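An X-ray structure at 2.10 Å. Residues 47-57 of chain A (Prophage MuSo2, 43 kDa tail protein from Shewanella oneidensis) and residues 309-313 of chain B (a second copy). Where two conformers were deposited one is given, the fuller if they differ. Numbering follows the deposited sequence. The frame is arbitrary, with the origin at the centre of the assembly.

Chain A, residues 47-57: DAQYKAFIEPI
Chain B 309-313: DEIMG

Between the two stretches 230 Å² is buried, both sides summed, with one apolar side-chain pair, the other contacts between carbon and oxygen, and no direct hydrogen bond. In chain A, a 3-10 segment at 48-49 is tied by Tyr A50 N to Asp A47 O and Lys A51 N to Ala A48 O (both 3.1 Å). The CA-to-CB bond of Lys A51 points away; its m, t, t, t chain takes NZ to a salt bridge with OD2 of Asp A47 (p) at 2.9 Å. Ala A52 (-52/137) precedes Phe A53 (-117/-56); extended angles resume at Ile A54 (-105/150), Glu A55 (-71/140) and Pro A56 (-46/148). In chain B, 310-312 adopt helical angles. Asp B309 (t) OD1 accepts Met B312 N (3.1 Å) and, weakly, Ile B311 N (3.0 Å); Gly B313 N reaches Asp B309 O (3.0 Å).

Ala A52 pairs with Ile B311 (CA-CA 6.3 Å) and Pro A56 with Gly B313 (CA-CA 7.1 Å), so the stretches run in the same sense. Ile B311 starts sideways, but its m, t rotamer brings its end nearer, CG1 3.8 Å from Ala A52 CB. Glu B310 (t, t, chi3 49°) likewise brings OE1 to 3.9 Å from Ala A52 CB, and Pro A56 (C-gamma exo) sets CG 4.1 Å from Met B312 O; lacking polar hydrogens, these carbons make van der Waals contacts. Selenomethionine Met B312 (m, m, chi3 104°) points CA-to-CB away, leaving its backbone O to meet Pro A56. At Gly B313 (118/39) a CB would jam against Met B312 O. One water donates to Ile A54 O (3.2 Å) and Ile B311 O (3.1 Å).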

# COMPACT_ATOMS: atom_id res chain seq x y z
N ASP A 47 2.90 37.20 -9.67
CA ASP A 47 1.61 37.83 -9.44
C ASP A 47 0.47 36.91 -9.86
O ASP A 47 -0.60 37.35 -10.25
CB ASP A 47 1.55 39.18 -10.17
CG ASP A 47 1.82 39.05 -11.67
OD1 ASP A 47 2.21 37.96 -12.16
OD2 ASP A 47 1.64 40.06 -12.38
N ALA A 48 0.72 35.61 -9.77
CA ALA A 48 -0.27 34.58 -10.10
C ALA A 48 -1.59 34.76 -9.35
O ALA A 48 -2.66 34.51 -9.89
CB ALA A 48 0.31 33.21 -9.82
N GLN A 49 -1.51 35.17 -8.09
CA GLN A 49 -2.69 35.22 -7.24
C GLN A 49 -3.64 36.37 -7.60
O GLN A 49 -4.79 36.40 -7.15
CB GLN A 49 -2.28 35.23 -5.76
CG GLN A 49 -1.55 33.94 -5.35
CD GLN A 49 -1.20 33.89 -3.88
OE1 GLN A 49 -1.89 34.48 -3.03
NE2 GLN A 49 -0.13 33.18 -3.57
N TYR A 50 -3.16 37.30 -8.42
CA TYR A 50 -4.00 38.41 -8.93
C TYR A 50 -4.46 38.17 -10.37
O TYR A 50 -5.00 39.07 -11.01
CB TYR A 50 -3.25 39.76 -8.81
CG TYR A 50 -2.53 39.93 -7.49
CD1 TYR A 50 -3.20 40.39 -6.35
CD2 TYR A 50 -1.17 39.61 -7.37
CE1 TYR A 50 -2.53 40.54 -5.12
CE2 TYR A 50 -0.50 39.74 -6.16
CZ TYR A 50 -1.18 40.20 -5.04
OH TYR A 50 -0.48 40.33 -3.85
N LYS A 51 -4.26 36.96 -10.88
CA LYS A 51 -4.41 36.66 -12.32
C LYS A 51 -5.15 35.36 -12.61
O LYS A 51 -4.86 34.68 -13.61
CB LYS A 51 -3.03 36.70 -13.03
CG LYS A 51 -2.44 38.11 -13.14
CD LYS A 51 -1.25 38.22 -14.06
CE LYS A 51 -1.06 39.69 -14.47
NZ LYS A 51 0.31 40.02 -15.00
N ALA A 52 -6.12 35.02 -11.75
CA ALA A 52 -7.06 33.92 -11.98
C ALA A 52 -7.71 34.07 -13.36
O ALA A 52 -8.10 35.16 -13.74
CB ALA A 52 -8.12 33.88 -10.88
N PHE A 53 -7.82 32.95 -14.09
CA PHE A 53 -8.16 32.99 -15.52
C PHE A 53 -9.48 32.29 -15.87
O PHE A 53 -10.35 32.92 -16.46
CB PHE A 53 -6.99 32.46 -16.39
CG PHE A 53 -6.45 31.11 -15.97
CD1 PHE A 53 -5.32 31.03 -15.16
CD2 PHE A 53 -7.06 29.93 -16.41
CE1 PHE A 53 -4.82 29.78 -14.78
CE2 PHE A 53 -6.57 28.68 -16.03
CZ PHE A 53 -5.45 28.60 -15.22
N ILE A 54 -9.63 31.02 -15.51
CA ILE A 54 -10.91 30.33 -15.73
C ILE A 54 -11.73 30.14 -14.47
O ILE A 54 -11.18 30.01 -13.37
CB ILE A 54 -10.77 28.94 -16.43
CG1 ILE A 54 -10.07 27.92 -15.54
CG2 ILE A 54 -10.09 29.07 -17.80
CD1 ILE A 54 -10.78 26.60 -15.48
N GLU A 55 -13.04 30.12 -14.65
CA GLU A 55 -13.98 29.77 -13.60
C GLU A 55 -13.84 28.27 -13.37
O GLU A 55 -13.65 27.52 -14.32
CB GLU A 55 -15.40 30.15 -14.04
CG GLU A 55 -16.50 29.67 -13.14
CD GLU A 55 -17.67 30.62 -13.12
OE1 GLU A 55 -17.52 31.74 -12.58
OE2 GLU A 55 -18.75 30.24 -13.65
N PRO A 56 -13.87 27.83 -12.10
CA PRO A 56 -13.75 26.40 -11.82
C PRO A 56 -14.61 25.47 -12.71
O PRO A 56 -15.67 25.86 -13.17
CB PRO A 56 -14.19 26.28 -10.36
CG PRO A 56 -13.78 27.59 -9.75
CD PRO A 56 -13.97 28.62 -10.85
N ILE A 57 -14.10 24.28 -12.98
CA ILE A 57 -14.91 23.21 -13.52
C ILE A 57 -15.47 22.51 -12.28
O ILE A 57 -14.72 22.01 -11.45
CB ILE A 57 -14.10 22.23 -14.42
CG1 ILE A 57 -13.33 23.01 -15.50
CG2 ILE A 57 -15.01 21.19 -15.07
CD1 ILE A 57 -12.41 22.15 -16.37
N ASP B 309 -10.96 33.02 -1.54
CA ASP B 309 -10.06 32.40 -2.48
C ASP B 309 -10.83 32.03 -3.73
O ASP B 309 -11.50 30.99 -3.76
CB ASP B 309 -9.40 31.18 -1.84
CG ASP B 309 -8.32 30.57 -2.72
OD1 ASP B 309 -8.37 30.76 -3.95
OD2 ASP B 309 -7.43 29.87 -2.16
N GLU B 310 -10.73 32.86 -4.76
CA GLU B 310 -11.49 32.66 -5.98
C GLU B 310 -10.89 31.55 -6.85
O GLU B 310 -11.58 31.00 -7.72
CB GLU B 310 -11.58 33.96 -6.77
CG GLU B 310 -12.63 33.95 -7.85
CD GLU B 310 -12.49 35.12 -8.80
OE1 GLU B 310 -11.36 35.37 -9.28
OE2 GLU B 310 -13.52 35.78 -9.08
N ILE B 311 -9.63 31.20 -6.62
CA ILE B 311 -9.01 30.14 -7.40
C ILE B 311 -9.52 28.75 -7.00
O ILE B 311 -9.85 27.97 -7.89
CB ILE B 311 -7.48 30.21 -7.47
CG1 ILE B 311 -7.06 31.54 -8.13
CG2 ILE B 311 -6.94 29.06 -8.31
CD1 ILE B 311 -5.59 31.83 -8.03
N MSE B 312 -9.62 28.48 -5.70
CA MSE B 312 -10.23 27.25 -5.19
C MSE B 312 -11.73 27.27 -5.51
O MSE B 312 -12.28 26.36 -6.16
CB MSE B 312 -10.15 27.19 -3.66
CG MSE B 312 -8.79 27.18 -3.01
SE MSE B 312 -7.80 25.48 -3.08
CE MSE B 312 -6.58 26.03 -4.47
N GLY B 313 -12.36 28.35 -5.02
CA GLY B 313 -13.80 28.55 -5.10
C GLY B 313 -14.35 28.62 -3.68
O GLY B 313 -15.43 28.08 -3.40
O HOH W 1 -9.92 28.18 -11.01